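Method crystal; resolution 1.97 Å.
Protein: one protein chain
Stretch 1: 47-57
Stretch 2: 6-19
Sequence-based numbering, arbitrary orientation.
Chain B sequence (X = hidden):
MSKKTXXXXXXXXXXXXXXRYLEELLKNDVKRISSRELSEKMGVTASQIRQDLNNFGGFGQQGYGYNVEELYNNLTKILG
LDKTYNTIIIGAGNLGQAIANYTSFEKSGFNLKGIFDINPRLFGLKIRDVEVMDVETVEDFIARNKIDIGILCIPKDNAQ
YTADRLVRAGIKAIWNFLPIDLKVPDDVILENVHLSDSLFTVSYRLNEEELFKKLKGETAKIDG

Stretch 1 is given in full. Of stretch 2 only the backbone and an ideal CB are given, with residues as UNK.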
# COMPACT_ATOMS: atom_id res chain seq x y z
N SER B 47 -12.79 1.36 -22.25
CA SER B 47 -14.07 0.62 -22.12
C SER B 47 -14.22 0.04 -20.70
O SER B 47 -15.31 0.05 -20.13
CB SER B 47 -14.22 -0.44 -23.20
OG SER B 47 -13.19 -1.42 -23.13
N GLN B 48 -13.13 -0.48 -20.13
CA GLN B 48 -13.20 -1.00 -18.75
C GLN B 48 -13.51 0.16 -17.81
O GLN B 48 -14.24 0.01 -16.83
CB GLN B 48 -11.88 -1.68 -18.34
CG GLN B 48 -11.95 -2.42 -16.97
CD GLN B 48 -13.01 -3.48 -16.96
OE1 GLN B 48 -12.90 -4.43 -17.68
NE2 GLN B 48 -14.06 -3.30 -16.18
N ILE B 49 -12.96 1.34 -18.08
CA ILE B 49 -13.21 2.45 -17.16
C ILE B 49 -14.69 2.82 -17.24
O ILE B 49 -15.34 3.06 -16.22
CB ILE B 49 -12.41 3.67 -17.51
CG1 ILE B 49 -10.92 3.42 -17.17
CG2 ILE B 49 -12.98 4.83 -16.75
CD1 ILE B 49 -10.00 4.54 -17.71
N ARG B 50 -15.25 2.82 -18.46
CA ARG B 50 -16.69 3.13 -18.59
C ARG B 50 -17.51 2.08 -17.82
O ARG B 50 -18.44 2.39 -17.08
CB ARG B 50 -17.11 3.08 -20.07
CG ARG B 50 -16.53 4.17 -20.89
CD ARG B 50 -17.21 4.15 -22.31
NE ARG B 50 -16.46 5.09 -23.11
CZ ARG B 50 -15.45 4.79 -23.91
NH1 ARG B 50 -15.22 3.52 -24.23
NH2 ARG B 50 -14.74 5.78 -24.44
N GLN B 51 -17.13 0.82 -17.97
CA GLN B 51 -17.82 -0.24 -17.28
C GLN B 51 -17.72 -0.15 -15.73
O GLN B 51 -18.72 -0.40 -15.00
CB GLN B 51 -17.20 -1.55 -17.70
CG GLN B 51 -18.06 -2.78 -17.26
CD GLN B 51 -17.61 -4.10 -17.93
OE1 GLN B 51 -16.79 -4.84 -17.40
NE2 GLN B 51 -18.13 -4.36 -19.12
N ASP B 52 -16.55 0.27 -15.26
CA ASP B 52 -16.34 0.45 -13.80
C ASP B 52 -17.30 1.49 -13.25
O ASP B 52 -17.95 1.25 -12.24
CB ASP B 52 -14.92 0.88 -13.47
CG ASP B 52 -13.89 -0.25 -13.67
OD1 ASP B 52 -14.28 -1.44 -13.80
OD2 ASP B 52 -12.67 0.04 -13.60
N LEU B 53 -17.38 2.67 -13.86
CA LEU B 53 -18.28 3.71 -13.43
C LEU B 53 -19.76 3.34 -13.59
O LEU B 53 -20.60 3.69 -12.73
CB LEU B 53 -17.98 5.02 -14.21
CG LEU B 53 -16.53 5.51 -14.04
CD1 LEU B 53 -16.00 6.61 -14.97
CD2 LEU B 53 -16.28 5.83 -12.53
N ASN B 54 -20.06 2.58 -14.66
CA ASN B 54 -21.45 2.27 -14.94
C ASN B 54 -22.08 1.40 -13.86
O ASN B 54 -23.31 1.35 -13.79
CB ASN B 54 -21.62 1.62 -16.31
CG ASN B 54 -22.99 1.92 -16.91
OD1 ASN B 54 -23.41 3.06 -16.94
ND2 ASN B 54 -23.70 0.89 -17.35
N ASN B 55 -21.27 0.75 -13.02
CA ASN B 55 -21.81 0.03 -11.85
C ASN B 55 -22.64 0.93 -10.94
O ASN B 55 -23.48 0.44 -10.15
CB ASN B 55 -20.71 -0.61 -10.97
CG ASN B 55 -20.03 -1.81 -11.63
OD1 ASN B 55 -20.63 -2.86 -11.78
ND2 ASN B 55 -18.74 -1.65 -11.99
N PHE B 56 -22.37 2.23 -11.01
CA PHE B 56 -22.90 3.17 -10.02
C PHE B 56 -23.89 4.22 -10.59
O PHE B 56 -24.08 5.27 -10.00
CB PHE B 56 -21.73 3.89 -9.31
CG PHE B 56 -20.73 2.93 -8.76
CD1 PHE B 56 -21.03 2.17 -7.63
CD2 PHE B 56 -19.53 2.70 -9.43
CE1 PHE B 56 -20.13 1.23 -7.12
CE2 PHE B 56 -18.60 1.77 -8.94
CZ PHE B 56 -18.90 1.01 -7.81
N GLY B 57 -24.41 3.96 -11.78
CA GLY B 57 -25.39 4.87 -12.40
C GLY B 57 -24.73 5.84 -13.36
O GLY B 57 -23.54 5.72 -13.66
N UNK B 6 -20.86 -6.54 -3.52
CA UNK B 6 -21.73 -6.36 -4.71
C UNK B 6 -20.84 -6.21 -5.96
O UNK B 6 -21.00 -6.96 -6.90
CB UNK B 6 -22.64 -5.14 -4.55
N UNK B 7 -19.79 -5.38 -5.91
CA UNK B 7 -18.93 -5.13 -7.08
C UNK B 7 -17.64 -5.94 -6.83
O UNK B 7 -17.24 -6.09 -5.70
CB UNK B 7 -18.64 -3.64 -7.27
N UNK B 8 -16.99 -6.46 -7.87
CA UNK B 8 -15.77 -7.26 -7.68
C UNK B 8 -14.64 -6.41 -7.09
O UNK B 8 -14.60 -5.17 -7.25
CB UNK B 8 -15.32 -7.87 -9.01
N UNK B 9 -13.76 -7.07 -6.35
CA UNK B 9 -12.63 -6.40 -5.72
C UNK B 9 -11.67 -5.81 -6.80
O UNK B 9 -11.04 -4.78 -6.59
CB UNK B 9 -11.89 -7.38 -4.81
N UNK B 10 -11.60 -6.41 -7.99
CA UNK B 10 -10.68 -5.87 -8.99
C UNK B 10 -11.20 -4.49 -9.34
O UNK B 10 -10.44 -3.51 -9.45
CB UNK B 10 -10.57 -6.77 -10.23
N UNK B 11 -12.52 -4.37 -9.49
CA UNK B 11 -13.12 -3.06 -9.73
C UNK B 11 -12.91 -2.10 -8.56
O UNK B 11 -12.49 -0.95 -8.74
CB UNK B 11 -14.62 -3.22 -10.01
N UNK B 12 -13.22 -2.55 -7.36
CA UNK B 12 -13.14 -1.67 -6.16
C UNK B 12 -11.72 -1.14 -6.03
O UNK B 12 -11.52 0.00 -5.68
CB UNK B 12 -13.54 -2.42 -4.89
N UNK B 13 -10.70 -1.95 -6.32
CA UNK B 13 -9.32 -1.46 -6.17
C UNK B 13 -8.88 -0.48 -7.25
O UNK B 13 -7.96 0.29 -7.04
CB UNK B 13 -8.36 -2.65 -6.16
N UNK B 14 -9.57 -0.44 -8.40
CA UNK B 14 -9.28 0.64 -9.35
C UNK B 14 -9.90 1.96 -8.95
O UNK B 14 -9.42 3.04 -9.37
CB UNK B 14 -9.77 0.26 -10.75
N UNK B 15 -11.02 1.91 -8.23
CA UNK B 15 -11.74 3.19 -7.95
C UNK B 15 -10.93 4.25 -7.20
O UNK B 15 -11.06 5.44 -7.50
CB UNK B 15 -13.00 2.89 -7.13
N UNK B 16 -10.20 3.87 -6.13
CA UNK B 16 -9.35 4.90 -5.51
C UNK B 16 -8.26 5.45 -6.43
O UNK B 16 -7.88 6.60 -6.25
CB UNK B 16 -8.69 4.33 -4.25
N UNK B 17 -7.73 4.63 -7.33
CA UNK B 17 -6.76 5.13 -8.32
C UNK B 17 -7.44 6.19 -9.21
O UNK B 17 -6.88 7.29 -9.41
CB UNK B 17 -6.21 3.98 -9.17
N UNK B 18 -8.69 5.97 -9.64
CA UNK B 18 -9.32 7.06 -10.43
C UNK B 18 -9.48 8.31 -9.59
O UNK B 18 -9.19 9.44 -10.05
CB UNK B 18 -10.68 6.63 -10.97
N UNK B 19 -9.92 8.15 -8.34
CA UNK B 19 -10.21 9.29 -7.44
C UNK B 19 -8.92 10.12 -7.22
O UNK B 19 -8.89 11.35 -7.27
CB UNK B 19 -10.76 8.79 -6.10

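Stretch 1 enters already helical and presents Asp-52 at the centre of the contact. The helix of stretch 2 crosses it at 99°.

Position 6 has nothing of stretch 1 within 5.5 Å of its ideal CB. Many residues would suit; it is Ile-6.

Position 7 points toward stretch 1. Its ideal CB lies 4.7 Å from Phe-56 CZ and 4.9 Å from Asn-55 CG. A small or medium apolar side chain would suit. It is Val-7, whose CG2 lies 4.1 Å from both Phe-56 CZ and Asn-55 CB.

Position 8 is out of reach and comes right before a helix. Ser, Thr, Asp or Asn could cap it. Ser-8 does so: its OG accepts from the backbone N of 11 at 3.3 Å.

Positions 9 and 10 make no contact, and the choice is wide. They are Met-9 and Ala-10.

Position 11 points toward stretch 1. Its ideal CB is 4.2 Å from Asp-52 OD1. Ala, Val, Ser or Thr seem suitable. Val-11 packs CG2 3.6 Å from Asp-52 OD1 and CG1 3.9 Å from Asn-55 ND2.

Position 12 points away from stretch 1 and position 13 is out of its reach. Stretch 1 sets no demand on either, so many side chains would suit. They are Ile-12 and Arg-13.

Position 14 points toward stretch 1, its ideal CB 4.1 Å from Asp-52 OD2. The carboxylate invites a donor, ideally a cation: Lys, Arg or perhaps Gln. Arg-14 forms a two-pronged salt bridge. Its NE donates to Asp-52 OD2 at 2.8 Å and its NH2 to Asp-52 OD1 at 3.0 Å, both nearly straight. Gln-48 CG lies over one guanidinium face. Gln-48 NE2 also donates to Asp-52 OD1, at 3.0 Å.

Position 15 points sideways, but a long side chain could reach the Phe-56 ring. Leu, Ile or Met would suit. Leu-15 brings CD1 to 3.7 Å from Phe-56 CZ.

Position 16 is out of reach. Its N has no bond to the preceding turn, so proline is tolerated. Pro-16 sits at the kink.

Position 17 is out of reach, and the choice is open. It is Arg-17, hydrogen-bonded elsewhere in the structure.

Position 18 points toward stretch 1, yet its ideal CB touches nothing there. A long side chain is needed, apolar toward Ile-49 and perhaps with a donor for Asp-52. Tyr-18 fits both: its OH donates to Asp-52 OD2 at 2.5 Å, and its CZ lies 3.9 Å from Ile-49 CG1.

Position 19 is also out of reach and open. It is His-19, likewise hydrogen-bonded elsewhere.

Stretch 2 6-19: IVSMAVIRRLPRYH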
# COMPACT_ATOMS: atom_id res chain seq x y z
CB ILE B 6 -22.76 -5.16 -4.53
CG1 ILE B 6 -23.74 -5.45 -3.36
CG2 ILE B 6 -23.54 -4.91 -5.78
CD1 ILE B 6 -24.49 -4.21 -2.81
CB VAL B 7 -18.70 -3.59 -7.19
CG1 VAL B 7 -17.57 -3.17 -8.10
CG2 VAL B 7 -20.01 -2.94 -7.66
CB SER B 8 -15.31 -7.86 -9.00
OG SER B 8 -14.56 -6.91 -9.72
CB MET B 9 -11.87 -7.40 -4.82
CG MET B 9 -12.50 -7.57 -3.42
SD MET B 9 -12.56 -5.99 -2.52
CE MET B 9 -10.86 -5.50 -2.29
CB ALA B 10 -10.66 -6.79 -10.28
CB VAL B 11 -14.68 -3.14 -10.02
CG1 VAL B 11 -15.32 -1.73 -10.06
CG2 VAL B 11 -14.98 -3.89 -11.32
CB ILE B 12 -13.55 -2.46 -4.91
CG1 ILE B 12 -15.05 -2.75 -4.98
CG2 ILE B 12 -13.15 -1.71 -3.52
CD1 ILE B 12 -15.46 -3.86 -3.90
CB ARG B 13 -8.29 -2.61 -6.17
CG ARG B 13 -8.48 -3.52 -4.90
CD ARG B 13 -7.23 -4.32 -4.55
NE ARG B 13 -7.46 -5.18 -3.39
CZ ARG B 13 -7.38 -4.75 -2.13
NH1 ARG B 13 -7.12 -3.46 -1.84
NH2 ARG B 13 -7.50 -5.63 -1.15
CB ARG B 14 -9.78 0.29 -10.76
CG ARG B 14 -8.95 -0.84 -11.38
CD ARG B 14 -9.32 -1.10 -12.88
NE ARG B 14 -10.63 -1.73 -13.06
CZ ARG B 14 -10.84 -3.03 -13.18
NH1 ARG B 14 -9.81 -3.89 -13.10
NH2 ARG B 14 -12.07 -3.48 -13.37
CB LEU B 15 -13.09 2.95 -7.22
CG LEU B 15 -14.10 2.03 -7.96
CD1 LEU B 15 -15.31 1.69 -7.09
CD2 LEU B 15 -14.61 2.75 -9.26
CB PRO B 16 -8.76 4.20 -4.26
CG PRO B 16 -9.74 2.99 -4.05
CD PRO B 16 -10.09 2.58 -5.44
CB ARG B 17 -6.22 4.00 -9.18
CG ARG B 17 -5.54 2.85 -8.39
CD ARG B 17 -4.99 1.80 -9.38
NE ARG B 17 -4.08 2.44 -10.34
CZ ARG B 17 -4.07 2.19 -11.65
NH1 ARG B 17 -4.92 1.33 -12.18
NH2 ARG B 17 -3.19 2.80 -12.42
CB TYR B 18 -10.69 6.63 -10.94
CG TYR B 18 -10.71 5.35 -11.74
CD1 TYR B 18 -9.66 4.98 -12.58
CD2 TYR B 18 -11.82 4.54 -11.70
CE1 TYR B 18 -9.71 3.81 -13.34
CE2 TYR B 18 -11.91 3.40 -12.49
CZ TYR B 18 -10.85 3.03 -13.29
OH TYR B 18 -10.97 1.84 -13.99
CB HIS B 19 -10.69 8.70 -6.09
CG HIS B 19 -11.12 9.71 -5.09
ND1 HIS B 19 -10.28 10.17 -4.08
CD2 HIS B 19 -12.30 10.35 -4.92
CE1 HIS B 19 -10.94 11.05 -3.33
NE2 HIS B 19 -12.16 11.18 -3.83
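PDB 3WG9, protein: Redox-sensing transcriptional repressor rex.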